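Local coordinates for protein TetR family transcriptional regulator (Clostridium perfringens, PDB 6AZH) that probably binds operator DNA as a dimeric TetR-family transcriptional regulator, with a putative role in controlling fatty acid metabolism genes, at residues Lys9-Ala14 with Ser34-Ala39; Glu63-Lys68 with Lys88-Leu93; Glu127-Ile132 with Leu149-Leu154. All coordinates share one frame; numbering follows the deposited sequence.

Contact 1 of 3, residues Lys9-Ala14 with Ser34-Ala39; sequences KAIFEA and SKANVA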
ATOM      1  N   LYS A   9       2.410 -20.182 -19.050  1.00 23.11           N
ATOM      2  CA  LYS A   9       1.344 -19.179 -19.076  1.00 22.17           C
ATOM      3  C   LYS A   9       0.174 -19.581 -18.187  1.00 24.34           C
ATOM      4  O   LYS A   9      -0.393 -18.740 -17.480  1.00 21.69           O
ATOM      5  CB  LYS A   9       0.848 -18.934 -20.505  1.00 29.73           C
ATOM      6  CG  LYS A   9      -0.326 -17.929 -20.574  1.00 27.82           C
ATOM      7  CD  LYS A   9      -0.426 -17.277 -21.955  1.00 39.12           C
ATOM      8  CE  LYS A   9      -1.299 -16.020 -21.932  1.00 44.20           C
ATOM      9  NZ  LYS A   9      -2.737 -16.347 -21.735  1.00 40.95           N
ATOM     10  N   ALA A  10      -0.210 -20.865 -18.208  1.00 16.92           N
ATOM     11  CA  ALA A  10      -1.326 -21.309 -17.387  1.00 20.45           C
ATOM     12  C   ALA A  10      -0.994 -21.188 -15.905  1.00 16.45           C
ATOM     13  O   ALA A  10      -1.825 -20.729 -15.114  1.00 17.77           O
ATOM     14  CB  ALA A  10      -1.697 -22.763 -17.735  1.00 18.34           C
ATOM     15  N   ILE A  11       0.217 -21.601 -15.522  1.00 19.40           N
ATOM     16  CA  ILE A  11       0.671 -21.477 -14.138  1.00 17.83           C
ATOM     17  C   ILE A  11       0.743 -20.011 -13.753  1.00 18.20           C
ATOM     18  O   ILE A  11       0.284 -19.609 -12.677  1.00 20.18           O
ATOM     19  CB  ILE A  11       2.037 -22.169 -13.966  1.00 17.14           C
ATOM     20  CG1 ILE A  11       1.866 -23.695 -14.049  1.00 21.13           C
ATOM     21  CG2 ILE A  11       2.715 -21.780 -12.638  1.00 20.31           C
ATOM     22  CD1 ILE A  11       3.145 -24.427 -14.289  1.00 21.38           C
ATOM     23  N   PHE A  12       1.313 -19.193 -14.633  1.00 16.86           N
ATOM     24  CA  PHE A  12       1.406 -17.753 -14.382  1.00 20.64           C
ATOM     25  C   PHE A  12       0.042 -17.157 -14.065  1.00 20.16           C
ATOM     26  O   PHE A  12      -0.147 -16.519 -13.018  1.00 21.48           O
ATOM     27  CB  PHE A  12       2.029 -17.069 -15.600  1.00 20.33           C
ATOM     28  CG  PHE A  12       2.088 -15.556 -15.502  1.00 18.66           C
ATOM     29  CD1 PHE A  12       3.088 -14.936 -14.775  1.00 19.99           C
ATOM     30  CD2 PHE A  12       1.155 -14.768 -16.160  1.00 21.32           C
ATOM     31  CE1 PHE A  12       3.156 -13.549 -14.691  1.00 20.85           C
ATOM     32  CE2 PHE A  12       1.209 -13.367 -16.081  1.00 23.58           C
ATOM     33  CZ  PHE A  12       2.219 -12.761 -15.352  1.00 22.64           C
ATOM     34  N   GLU A  13      -0.933 -17.360 -14.956  1.00 21.39           N
ATOM     35  CA  GLU A  13      -2.240 -16.749 -14.750  1.00 18.66           C
ATOM     36  C   GLU A  13      -2.954 -17.339 -13.540  1.00 19.55           C
ATOM     37  O   GLU A  13      -3.577 -16.603 -12.766  1.00 20.73           O
ATOM     38  CB  GLU A  13      -3.090 -16.887 -16.010  1.00 21.74           C
ATOM     39  CG  GLU A  13      -2.758 -15.812 -17.038  1.00 27.88           C
ATOM     40  CD  GLU A  13      -3.504 -15.964 -18.347  1.00 45.88           C
ATOM     41  OE1 GLU A  13      -4.500 -16.722 -18.394  1.00 43.34           O
ATOM     42  OE2 GLU A  13      -3.088 -15.320 -19.335  1.00 46.38           O
ATOM     43  N   ALA A  14      -2.886 -18.659 -13.349  1.00 19.48           N
ATOM     44  CA  ALA A  14      -3.529 -19.238 -12.179  1.00 19.13           C
ATOM     45  C   ALA A  14      -2.840 -18.809 -10.893  1.00 16.54           C
ATOM     46  O   ALA A  14      -3.508 -18.557  -9.881  1.00 21.35           O
ATOM     47  CB  ALA A  14      -3.558 -20.774 -12.278  1.00 19.36           C
ATOM     48  N   SER A  34      -4.026 -27.313  -9.949  1.00 17.82           N
ATOM     49  CA  SER A  34      -5.438 -27.552 -10.211  1.00 19.77           C
ATOM     50  C   SER A  34      -6.047 -26.393 -10.981  1.00 25.15           C
ATOM     51  O   SER A  34      -6.693 -26.589 -12.016  1.00 21.48           O
ATOM     52  CB  SER A  34      -6.171 -27.772  -8.888  1.00 24.17           C
ATOM     53  OG  SER A  34      -7.565 -27.824  -9.085  1.00 30.10           O
ATOM     54  N   LYS A  35      -5.810 -25.165 -10.507  1.00 21.47           N
ATOM     55  CA  LYS A  35      -6.407 -24.004 -11.156  1.00 22.29           C
ATOM     56  C   LYS A  35      -5.826 -23.782 -12.543  1.00 21.06           C
ATOM     57  O   LYS A  35      -6.531 -23.298 -13.441  1.00 24.38           O
ATOM     58  CB  LYS A  35      -6.217 -22.758 -10.286  1.00 25.40           C
ATOM     59  CG  LYS A  35      -7.129 -22.698  -9.060  1.00 27.09           C
ATOM     60  CD  LYS A  35      -8.563 -22.342  -9.449  1.00 35.05           C
ATOM     61  CE  LYS A  35      -9.441 -22.110  -8.217  1.00 34.43           C
ATOM     62  NZ  LYS A  35      -9.861 -23.386  -7.573  1.00 35.50           N
ATOM     63  N   ALA A  36      -4.546 -24.106 -12.733  1.00 18.39           N
ATOM     64  CA  ALA A  36      -3.910 -23.950 -14.032  1.00 16.30           C
ATOM     65  C   ALA A  36      -4.300 -25.029 -15.032  1.00 21.58           C
ATOM     66  O   ALA A  36      -4.004 -24.872 -16.218  1.00 23.37           O
ATOM     67  CB  ALA A  36      -2.389 -23.951 -13.884  1.00 17.17           C
ATOM     68  N   ASN A  37      -4.922 -26.119 -14.594  1.00 24.23           N
ATOM     69  CA  ASN A  37      -5.153 -27.259 -15.482  1.00 23.26           C
ATOM     70  C   ASN A  37      -3.834 -27.763 -16.053  1.00 19.08           C
ATOM     71  O   ASN A  37      -3.714 -28.015 -17.250  1.00 20.55           O
ATOM     72  CB  ASN A  37      -6.116 -26.893 -16.612  1.00 28.76           C
ATOM     73  CG  ASN A  37      -7.533 -27.246 -16.297  1.00 30.18           C
ATOM     74  OD1 ASN A  37      -8.004 -28.322 -16.661  1.00 39.32           O
ATOM     75  ND2 ASN A  37      -8.235 -26.339 -15.631  1.00 42.01           N
ATOM     76  N   VAL A  38      -2.826 -27.864 -15.191  1.00 18.48           N
ATOM     77  CA  VAL A  38      -1.506 -28.372 -15.535  1.00 17.41           C
ATOM     78  C   VAL A  38      -1.231 -29.591 -14.664  1.00 18.24           C
ATOM     79  O   VAL A  38      -1.357 -29.520 -13.437  1.00 18.35           O
ATOM     80  CB  VAL A  38      -0.419 -27.305 -15.332  1.00 19.76           C
ATOM     81  CG1 VAL A  38       0.959 -27.912 -15.428  1.00 17.38           C
ATOM     82  CG2 VAL A  38      -0.580 -26.208 -16.367  1.00 18.11           C
ATOM     83  N   ALA A  39      -0.868 -30.703 -15.292  1.00 20.75           N
ATOM     84  CA  ALA A  39      -0.534 -31.895 -14.520  1.00 20.65           C
ATOM     85  C   ALA A  39       0.567 -31.574 -13.509  1.00 18.41           C
ATOM     86  O   ALA A  39       1.553 -30.913 -13.840  1.00 20.57           O
ATOM     87  CB  ALA A  39      -0.089 -33.015 -15.466  1.00 17.12           C
TER
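In the N-terminal DNA-binding domain of this TetR-family regulator, helix 6-26 packs against the end of helix 29-36 and the turn that leads into helix 40-46. Three alanines let the backbones come close, with the CA atoms of Ala10 and Ala36 5.0 Å apart. The methyl of Ala36 points into helix 6-26 and rests on its main chain, CB lying 3.5 Å from Ala10 O. Ala14 answers from one turn further on: its CB sits 3.5 Å from Ala36 N and also meets the CB of Lys35, whose chain then bends away to a salt bridge with Glu31. On the other flank Ala10 CB touches Ala36 O and Val38 CG2.

Asn37, with its positive phi of 57°, ends helix 29-36 in a Schellman motif, beyond which Val38 points toward helix 6-26. Its CG2, anti to the carbonyl carbon, reaches Ile11 CG1 at 4.2 Å, and Ile11 continues the apolar core to Ile53 and Phe47. No hydrogen bond joins the two segments. Ala39 takes the N-cap position of helix 40-46; in this family the turn is that of the helix-turn-helix, in which helix 40-46 would be the recognition helix.

Contact 2 of 3, residues Glu63-Lys68 with Lys88-Leu93; sequences EIWHEK and KMQFEL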
ATOM      1  N   GLU A  63       7.663  -7.155 -16.080  1.00 22.09           N
ATOM      2  CA  GLU A  63       8.286  -6.816 -17.362  1.00 25.54           C
ATOM      3  C   GLU A  63       7.544  -5.685 -18.064  1.00 21.92           C
ATOM      4  O   GLU A  63       8.167  -4.741 -18.567  1.00 24.83           O
ATOM      5  CB  GLU A  63       8.345  -8.054 -18.265  1.00 23.36           C
ATOM      6  CG  GLU A  63       9.331  -9.088 -17.768  1.00 22.40           C
ATOM      7  CD  GLU A  63       9.364 -10.348 -18.624  1.00 36.30           C
ATOM      8  OE1 GLU A  63       8.597 -10.422 -19.606  1.00 35.70           O
ATOM      9  OE2 GLU A  63      10.154 -11.270 -18.302  1.00 29.94           O
ATOM     10  N   ILE A  64       6.212  -5.771 -18.129  1.00 21.94           N
ATOM     11  CA  ILE A  64       5.449  -4.745 -18.829  1.00 23.57           C
ATOM     12  C   ILE A  64       5.548  -3.411 -18.094  1.00 23.55           C
ATOM     13  O   ILE A  64       5.498  -2.352 -18.722  1.00 22.61           O
ATOM     14  CB  ILE A  64       3.984  -5.201 -19.034  1.00 25.94           C
ATOM     15  CG1 ILE A  64       3.199  -4.234 -19.937  1.00 26.90           C
ATOM     16  CG2 ILE A  64       3.264  -5.371 -17.708  1.00 25.53           C
ATOM     17  CD1 ILE A  64       3.667  -4.190 -21.372  1.00 29.25           C
ATOM     18  N   TRP A  65       5.715  -3.431 -16.767  1.00 23.68           N
ATOM     19  CA  TRP A  65       5.878  -2.180 -16.024  1.00 22.87           C
ATOM     20  C   TRP A  65       7.176  -1.481 -16.419  1.00 23.65           C
ATOM     21  O   TRP A  65       7.181  -0.286 -16.746  1.00 20.60           O
ATOM     22  CB  TRP A  65       5.830  -2.453 -14.518  1.00 22.00           C
ATOM     23  CG  TRP A  65       4.460  -2.892 -14.049  1.00 21.51           C
ATOM     24  CD1 TRP A  65       3.919  -4.142 -14.155  1.00 24.93           C
ATOM     25  CD2 TRP A  65       3.451  -2.069 -13.444  1.00 22.49           C
ATOM     26  NE1 TRP A  65       2.646  -4.156 -13.644  1.00 17.38           N
ATOM     27  CE2 TRP A  65       2.330  -2.891 -13.205  1.00 27.93           C
ATOM     28  CE3 TRP A  65       3.386  -0.709 -13.091  1.00 25.73           C
ATOM     29  CZ2 TRP A  65       1.161  -2.408 -12.608  1.00 24.06           C
ATOM     30  CZ3 TRP A  65       2.224  -0.230 -12.501  1.00 26.53           C
ATOM     31  CH2 TRP A  65       1.128  -1.074 -12.270  1.00 25.34           C
ATOM     32  N   HIS A  66       8.290  -2.222 -16.420  1.00 23.99           N
ATOM     33  CA  HIS A  66       9.566  -1.665 -16.866  1.00 26.58           C
ATOM     34  C   HIS A  66       9.501  -1.226 -18.322  1.00 28.77           C
ATOM     35  O   HIS A  66      10.029  -0.169 -18.684  1.00 27.07           O
ATOM     36  CB  HIS A  66      10.687  -2.692 -16.702  1.00 24.78           C
ATOM     37  CG  HIS A  66      11.088  -2.928 -15.288  1.00 28.22           C
ATOM     38  ND1 HIS A  66      11.639  -1.944 -14.503  1.00 27.64           N
ATOM     39  CD2 HIS A  66      11.032  -4.042 -14.521  1.00 23.10           C
ATOM     40  CE1 HIS A  66      11.892  -2.435 -13.304  1.00 27.84           C
ATOM     41  NE2 HIS A  66      11.542  -3.710 -13.292  1.00 29.43           N
ATOM     42  N   GLU A  67       8.861  -2.030 -19.171  1.00 26.27           N
ATOM     43  CA  GLU A  67       8.788  -1.705 -20.592  1.00 27.16           C
ATOM     44  C   GLU A  67       8.057  -0.388 -20.818  1.00 26.86           C
ATOM     45  O   GLU A  67       8.542   0.494 -21.540  1.00 24.10           O
ATOM     46  CB  GLU A  67       8.095  -2.836 -21.347  1.00 29.37           C
ATOM     47  CG  GLU A  67       7.845  -2.549 -22.826  1.00 35.03           C
ATOM     48  CD  GLU A  67       7.055  -3.654 -23.499  1.00 41.19           C
ATOM     49  OE1 GLU A  67       6.308  -3.349 -24.455  1.00 43.40           O
ATOM     50  OE2 GLU A  67       7.170  -4.825 -23.054  1.00 48.99           O
ATOM     51  N   LYS A  68       6.878  -0.244 -20.209  1.00 24.15           N
ATOM     52  CA  LYS A  68       6.080   0.960 -20.415  1.00 26.39           C
ATOM     53  C   LYS A  68       6.715   2.182 -19.772  1.00 25.47           C
ATOM     54  O   LYS A  68       6.616   3.284 -20.327  1.00 22.46           O
ATOM     55  CB  LYS A  68       4.663   0.750 -19.887  1.00 28.60           C
ATOM     56  CG  LYS A  68       3.862  -0.235 -20.713  1.00 26.36           C
ATOM     57  CD  LYS A  68       2.380   0.081 -20.674  1.00 34.13           C
ATOM     58  CE  LYS A  68       1.563  -0.967 -21.428  1.00 36.63           C
ATOM     59  NZ  LYS A  68       1.589  -0.744 -22.899  1.00 42.65           N
ATOM     60  N   LYS A  88      -1.098   8.259 -16.116  1.00 17.93           N
ATOM     61  CA  LYS A  88      -2.077   7.582 -16.953  1.00 19.18           C
ATOM     62  C   LYS A  88      -1.679   6.130 -17.187  1.00 17.42           C
ATOM     63  O   LYS A  88      -2.495   5.219 -17.009  1.00 18.52           O
ATOM     64  CB  LYS A  88      -2.219   8.321 -18.282  1.00 22.10           C
ATOM     65  CG  LYS A  88      -3.075   7.605 -19.295  1.00 25.19           C
ATOM     66  CD  LYS A  88      -3.057   8.373 -20.617  1.00 34.34           C
ATOM     67  CE  LYS A  88      -4.301   8.095 -21.435  1.00 37.40           C
ATOM     68  NZ  LYS A  88      -4.459   6.649 -21.734  1.00 36.33           N
HETATM   69  N   MSE A  89      -0.422   5.898 -17.567  1.00 15.89           N
HETATM   70  CA  MSE A  89       0.084   4.547 -17.815  1.00 20.10           C
HETATM   71  C   MSE A  89      -0.071   3.651 -16.570  1.00 19.69           C
HETATM   72  O   MSE A  89      -0.527   2.507 -16.687  1.00 19.39           O
HETATM   73  CB  MSE A  89       1.554   4.608 -18.257  1.00 21.82           C
HETATM   74  CG  MSE A  89       2.232   3.252 -18.531  1.00 22.00           C
HETATM   75 SE   MSE A  89       2.876   2.353 -16.886  1.00 29.74          SE
HETATM   76  CE  MSE A  89       4.561   3.318 -16.644  1.00 20.92           C
ATOM     77  N   GLN A  90       0.294   4.172 -15.391  1.00 19.37           N
ATOM     78  CA  GLN A  90       0.320   3.331 -14.187  1.00 21.74           C
ATOM     79  C   GLN A  90      -1.080   2.925 -13.761  1.00 18.96           C
ATOM     80  O   GLN A  90      -1.307   1.773 -13.374  1.00 16.86           O
ATOM     81  CB  GLN A  90       1.009   4.055 -13.026  1.00 22.45           C
ATOM     82  CG  GLN A  90       2.498   4.212 -13.166  1.00 22.31           C
ATOM     83  CD  GLN A  90       3.175   4.649 -11.871  1.00 22.85           C
ATOM     84  OE1 GLN A  90       4.323   4.296 -11.623  1.00 27.75           O
ATOM     85  NE2 GLN A  90       2.463   5.411 -11.045  1.00 20.15           N
ATOM     86  N   PHE A  91      -2.028   3.864 -13.806  1.00 18.66           N
ATOM     87  CA  PHE A  91      -3.380   3.540 -13.375  1.00 19.71           C
ATOM     88  C   PHE A  91      -4.072   2.627 -14.373  1.00 21.00           C
ATOM     89  O   PHE A  91      -4.821   1.725 -13.972  1.00 20.97           O
ATOM     90  CB  PHE A  91      -4.184   4.817 -13.155  1.00 19.27           C
ATOM     91  CG  PHE A  91      -3.830   5.539 -11.880  1.00 24.87           C
ATOM     92  CD1 PHE A  91      -3.962   4.906 -10.657  1.00 23.47           C
ATOM     93  CD2 PHE A  91      -3.371   6.849 -11.912  1.00 25.94           C
ATOM     94  CE1 PHE A  91      -3.641   5.554  -9.482  1.00 23.74           C
ATOM     95  CE2 PHE A  91      -3.049   7.515 -10.744  1.00 25.18           C
ATOM     96  CZ  PHE A  91      -3.185   6.867  -9.524  1.00 24.70           C
ATOM     97  N   GLU A  92      -3.801   2.811 -15.675  1.00 18.07           N
ATOM     98  CA  GLU A  92      -4.337   1.877 -16.660  1.00 21.66           C
ATOM     99  C   GLU A  92      -3.751   0.487 -16.450  1.00 20.04           C
ATOM    100  O   GLU A  92      -4.488  -0.509 -16.443  1.00 21.04           O
ATOM    101  CB  GLU A  92      -4.078   2.383 -18.088  1.00 22.42           C
ATOM    102  CG  GLU A  92      -5.002   3.529 -18.483  1.00 22.60           C
ATOM    103  CD  GLU A  92      -4.677   4.137 -19.834  1.00 30.49           C
ATOM    104  OE1 GLU A  92      -3.714   3.683 -20.482  1.00 34.78           O
ATOM    105  OE2 GLU A  92      -5.384   5.088 -20.239  1.00 31.80           O
ATOM    106  N   LEU A  93      -2.437   0.407 -16.216  1.00 19.34           N
ATOM    107  CA  LEU A  93      -1.801  -0.890 -15.978  1.00 21.79           C
ATOM    108  C   LEU A  93      -2.323  -1.528 -14.702  1.00 20.16           C
ATOM    109  O   LEU A  93      -2.612  -2.730 -14.675  1.00 20.25           O
ATOM    110  CB  LEU A  93      -0.281  -0.739 -15.908  1.00 23.37           C
ATOM    111  CG  LEU A  93       0.554  -1.912 -16.414  1.00 28.52           C
ATOM    112  CD1 LEU A  93       0.007  -2.427 -17.752  1.00 31.61           C
ATOM    113  CD2 LEU A  93       2.027  -1.521 -16.542  1.00 26.82           C
TER
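Trp65 leaves its helix with CG anti to the carbonyl carbon, which swings the indole across the gap to segment 88-93, while Met89, a selenomethionine, extends with CG anti to the backbone N and then bends at its next two torsions. Leu93 has a chi1 of -148°, away from the usual staggered positions, and this setting places its CD2 methyl over one face of the indole.

The resulting CH-pi contact carries the interface. Leu93 CD2 stands 3.6 Å from the centroid of the five-membered ring of Trp65, only 16° off the ring normal, and its nearest ring atom is CD2 of Trp65. The leucine and the indole run antiparallel alongside one another, so that CB and CG of Leu93 follow the same face out to the six-membered ring. At the far end of the indole, Trp65 CH2 lies 3.9 Å from the backbone Gln90 O, an oblique approach. Ile64 CG2 touches the Leu93 CD2 methyl as well.

One turn along, the Lys68 chain passes slantwise over Met89. Lys68 CB packs 3.7 Å from Met89 CG and 3.8 Å from the selenium, while its aliphatic chain carries the ammonium group away from the interface. Gln90 turns its OE1 to a hydrogen bond with Tyr125 of helix 113-138, and Leu158 of helix 147-165 touches both Trp65 and Gln90.

The segment axes approach to 11.0 Å at an angle of 162°, a spacing wide enough for whole side chains, including an indole, to interleave. Such nearly antiparallel packing of helix 50-74 against helix 79-96 is characteristic of the all-helical regulatory core of TetR-family proteins, where the first of these helices runs on from the DNA-binding domain.

Contact 3 of 3, residues Glu127-Ile132 with Leu149-Leu154; sequences EGIERI and LLAHSL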
ATOM      1  N   GLU A 127      13.112   3.650  -9.447  1.00 22.99           N
ATOM      2  CA  GLU A 127      14.256   4.435  -9.911  1.00 23.29           C
ATOM      3  C   GLU A 127      13.991   5.086 -11.260  1.00 24.30           C
ATOM      4  O   GLU A 127      14.549   6.150 -11.553  1.00 23.98           O
ATOM      5  CB  GLU A 127      15.506   3.556  -9.985  1.00 27.86           C
ATOM      6  CG  GLU A 127      16.148   3.331  -8.629  1.00 30.53           C
ATOM      7  CD  GLU A 127      17.105   2.154  -8.619  1.00 34.79           C
ATOM      8  OE1 GLU A 127      17.297   1.521  -9.683  1.00 36.06           O
ATOM      9  OE2 GLU A 127      17.659   1.866  -7.538  1.00 36.95           O
ATOM     10  N   GLY A 128      13.165   4.466 -12.105  1.00 19.20           N
ATOM     11  CA  GLY A 128      12.776   5.130 -13.340  1.00 25.50           C
ATOM     12  C   GLY A 128      11.982   6.399 -13.083  1.00 24.01           C
ATOM     13  O   GLY A 128      12.194   7.419 -13.745  1.00 26.62           O
ATOM     14  N   ILE A 129      11.057   6.352 -12.114  1.00 21.97           N
ATOM     15  CA  ILE A 129      10.327   7.551 -11.705  1.00 19.11           C
ATOM     16  C   ILE A 129      11.293   8.611 -11.193  1.00 20.57           C
ATOM     17  O   ILE A 129      11.168   9.797 -11.522  1.00 19.72           O
ATOM     18  CB  ILE A 129       9.259   7.208 -10.641  1.00 20.15           C
ATOM     19  CG1 ILE A 129       8.208   6.230 -11.199  1.00 19.75           C
ATOM     20  CG2 ILE A 129       8.583   8.501 -10.103  1.00 17.71           C
ATOM     21  CD1 ILE A 129       7.281   5.630 -10.119  1.00 25.17           C
ATOM     22  N   GLU A 130      12.271   8.205 -10.378  1.00 21.26           N
ATOM     23  CA  GLU A 130      13.261   9.165  -9.890  1.00 21.71           C
ATOM     24  C   GLU A 130      13.988   9.835 -11.042  1.00 18.82           C
ATOM     25  O   GLU A 130      14.253  11.044 -10.997  1.00 23.22           O
ATOM     26  CB  GLU A 130      14.265   8.483  -8.966  1.00 19.07           C
ATOM     27  CG  GLU A 130      13.607   7.927  -7.719  1.00 24.56           C
ATOM     28  CD  GLU A 130      14.555   7.179  -6.808  1.00 32.41           C
ATOM     29  OE1 GLU A 130      15.778   7.217  -7.049  1.00 36.50           O
ATOM     30  OE2 GLU A 130      14.061   6.550  -5.850  1.00 35.75           O
ATOM     31  N   ARG A 131      14.308   9.075 -12.092  1.00 20.03           N
ATOM     32  CA  ARG A 131      15.024   9.664 -13.220  1.00 23.63           C
ATOM     33  C   ARG A 131      14.199  10.755 -13.900  1.00 23.20           C
ATOM     34  O   ARG A 131      14.740  11.802 -14.262  1.00 23.97           O
ATOM     35  CB  ARG A 131      15.422   8.580 -14.220  1.00 24.35           C
ATOM     36  CG  ARG A 131      16.490   7.625 -13.677  1.00 25.15           C
ATOM     37  CD  ARG A 131      17.081   6.775 -14.772  1.00 25.19           C
ATOM     38  NE  ARG A 131      16.146   5.758 -15.239  1.00 27.32           N
ATOM     39  CZ  ARG A 131      16.011   4.555 -14.680  1.00 29.03           C
ATOM     40  NH1 ARG A 131      16.749   4.214 -13.632  1.00 29.65           N
ATOM     41  NH2 ARG A 131      15.137   3.692 -15.170  1.00 27.98           N
ATOM     42  N   ILE A 132      12.897  10.529 -14.091  1.00 21.58           N
ATOM     43  CA  ILE A 132      12.060  11.564 -14.697  1.00 22.19           C
ATOM     44  C   ILE A 132      11.992  12.784 -13.790  1.00 22.73           C
ATOM     45  O   ILE A 132      12.079  13.931 -14.259  1.00 19.96           O
ATOM     46  CB  ILE A 132      10.658  11.017 -15.024  1.00 22.86           C
ATOM     47  CG1 ILE A 132      10.758   9.851 -16.015  1.00 26.70           C
ATOM     48  CG2 ILE A 132       9.738  12.129 -15.584  1.00 19.09           C
ATOM     49  CD1 ILE A 132       9.467   9.082 -16.156  1.00 21.85           C
ATOM     50  N   LEU A 149      11.910  10.303  -1.883  1.00 20.92           N
ATOM     51  CA  LEU A 149      10.661  10.383  -1.137  1.00 21.40           C
ATOM     52  C   LEU A 149       9.490  10.636  -2.077  1.00 21.52           C
ATOM     53  O   LEU A 149       8.454   9.970  -1.982  1.00 19.33           O
ATOM     54  CB  LEU A 149      10.756  11.483  -0.072  1.00 20.13           C
ATOM     55  CG  LEU A 149       9.563  11.639   0.864  1.00 21.80           C
ATOM     56  CD1 LEU A 149       9.317  10.328   1.597  1.00 28.93           C
ATOM     57  CD2 LEU A 149       9.778  12.762   1.876  1.00 25.17           C
ATOM     58  N   LEU A 150       9.641  11.597  -2.996  1.00 17.50           N
ATOM     59  CA  LEU A 150       8.563  11.893  -3.936  1.00 17.20           C
ATOM     60  C   LEU A 150       8.267  10.698  -4.837  1.00 19.14           C
ATOM     61  O   LEU A 150       7.103  10.321  -5.020  1.00 20.75           O
ATOM     62  CB  LEU A 150       8.918  13.121  -4.776  1.00 16.82           C
ATOM     63  CG  LEU A 150       7.861  13.524  -5.803  1.00 19.74           C
ATOM     64  CD1 LEU A 150       6.497  13.719  -5.135  1.00 18.37           C
ATOM     65  CD2 LEU A 150       8.291  14.806  -6.515  1.00 17.65           C
ATOM     66  N   ALA A 151       9.311  10.080  -5.401  1.00 16.59           N
ATOM     67  CA  ALA A 151       9.085   8.952  -6.301  1.00 19.77           C
ATOM     68  C   ALA A 151       8.336   7.829  -5.600  1.00 19.96           C
ATOM     69  O   ALA A 151       7.474   7.179  -6.201  1.00 17.97           O
ATOM     70  CB  ALA A 151      10.404   8.431  -6.858  1.00 19.35           C
ATOM     71  N   HIS A 152       8.638   7.589  -4.321  1.00 19.28           N
ATOM     72  CA  HIS A 152       7.887   6.557  -3.609  1.00 21.37           C
ATOM     73  C   HIS A 152       6.443   6.979  -3.381  1.00 18.56           C
ATOM     74  O   HIS A 152       5.548   6.132  -3.388  1.00 20.79           O
ATOM     75  CB  HIS A 152       8.556   6.225  -2.279  1.00 19.58           C
ATOM     76  CG  HIS A 152       9.694   5.269  -2.418  1.00 25.51           C
ATOM     77  ND1 HIS A 152      10.916   5.647  -2.927  1.00 27.18           N
ATOM     78  CD2 HIS A 152       9.788   3.946  -2.150  1.00 24.16           C
ATOM     79  CE1 HIS A 152      11.724   4.599  -2.946  1.00 28.62           C
ATOM     80  NE2 HIS A 152      11.064   3.556  -2.479  1.00 23.83           N
ATOM     81  N   SER A 153       6.200   8.280  -3.193  1.00 18.63           N
ATOM     82  CA  SER A 153       4.837   8.781  -3.089  1.00 18.76           C
ATOM     83  C   SER A 153       4.082   8.597  -4.394  1.00 17.54           C
ATOM     84  O   SER A 153       2.877   8.320  -4.382  1.00 20.14           O
ATOM     85  CB  SER A 153       4.840  10.266  -2.692  1.00 19.07           C
ATOM     86  OG  SER A 153       5.167  10.395  -1.322  1.00 32.41           O
ATOM     87  N   LEU A 154       4.762   8.777  -5.531  1.00 17.27           N
ATOM     88  CA  LEU A 154       4.095   8.604  -6.819  1.00 19.66           C
ATOM     89  C   LEU A 154       3.764   7.144  -7.069  1.00 17.46           C
ATOM     90  O   LEU A 154       2.678   6.827  -7.569  1.00 20.36           O
ATOM     91  CB  LEU A 154       4.958   9.147  -7.957  1.00 15.89           C
ATOM     92  CG  LEU A 154       5.328  10.621  -7.875  1.00 22.19           C
ATOM     93  CD1 LEU A 154       5.894  11.050  -9.214  1.00 19.48           C
ATOM     94  CD2 LEU A 154       4.110  11.430  -7.486  1.00 23.29           C
TER
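The methyl of Ala151 is the focus of the contact, pointing into helix 113-138 where two consecutive side chains receive it. Glu130 CG lies 3.4 Å from Ala151 CB, a tight approach, and Ile129 CG2 meets the same methyl at 3.7 Å. That branch of Ile129, anti to the backbone N, also reaches slantwise to Leu154 CD1 at 3.8 Å, so a single methyl bridges residues one turn apart on the facing helix. With so small a residue at the centre, the CA atoms of Glu130 and Ala151 come within 5.5 Å.

Glu130 combines apolar and polar roles. Its CG, beside the backbone N (chi1 -63°), presses on the alanine, and the extended chain beyond carries the carboxylate past it to the neighbourhood of His152. There OE2 is 4.2 Å from His152 CE1, approaching the ring obliquely without a hydrogen bond. The main partner of this carboxylate is Arg168 of the second subunit, in a salt bridge through OE2; a weak hydrogen bond comes from Ser148 of the same chain.

His152 is oriented by its ND1, which is hydrogen-bonded to Ser148 O one turn back. Its ring meets that of Tyr164 of the second subunit, the planes inclined by about 35°. The nearby carboxylate might favour a protonated imidazole, although Arg168 of the second subunit would oppose this.

The segment axes cross at 120° and approach to 8.8 Å. Helix 147-165 rests obliquely on helix 113-138, and Leu149, Leu150, His152 and Ser153 along it pack on the second subunit, while on the inner side Ile129 reaches Leu86 and Gln90 of helix 79-96, and Ile132 packs between that helix and helix 50-74.

How the contacts relate
Contacts 1 and 3 are mostly buried and lie on opposite sides of the chain's centre, their own centres 35 Å apart; contact 2, nearest the middle, is only partly buried. Contact 1 belongs to the DNA-binding domain, and its Ile11 packs on Ile53 of helix 50-74, the same helix that supplies residues 63-68 to contact 2. Contacts 2 and 3 share no helix but touch directly, Gln90 OE1 lying 3.6 Å from Ile129 CD1. None has a hydrogen bond between its segments. Alanines bring backbones close in contacts 1 and 3, while an indole spaces the helices in contact 2. Only contact 3 meets the second subunit.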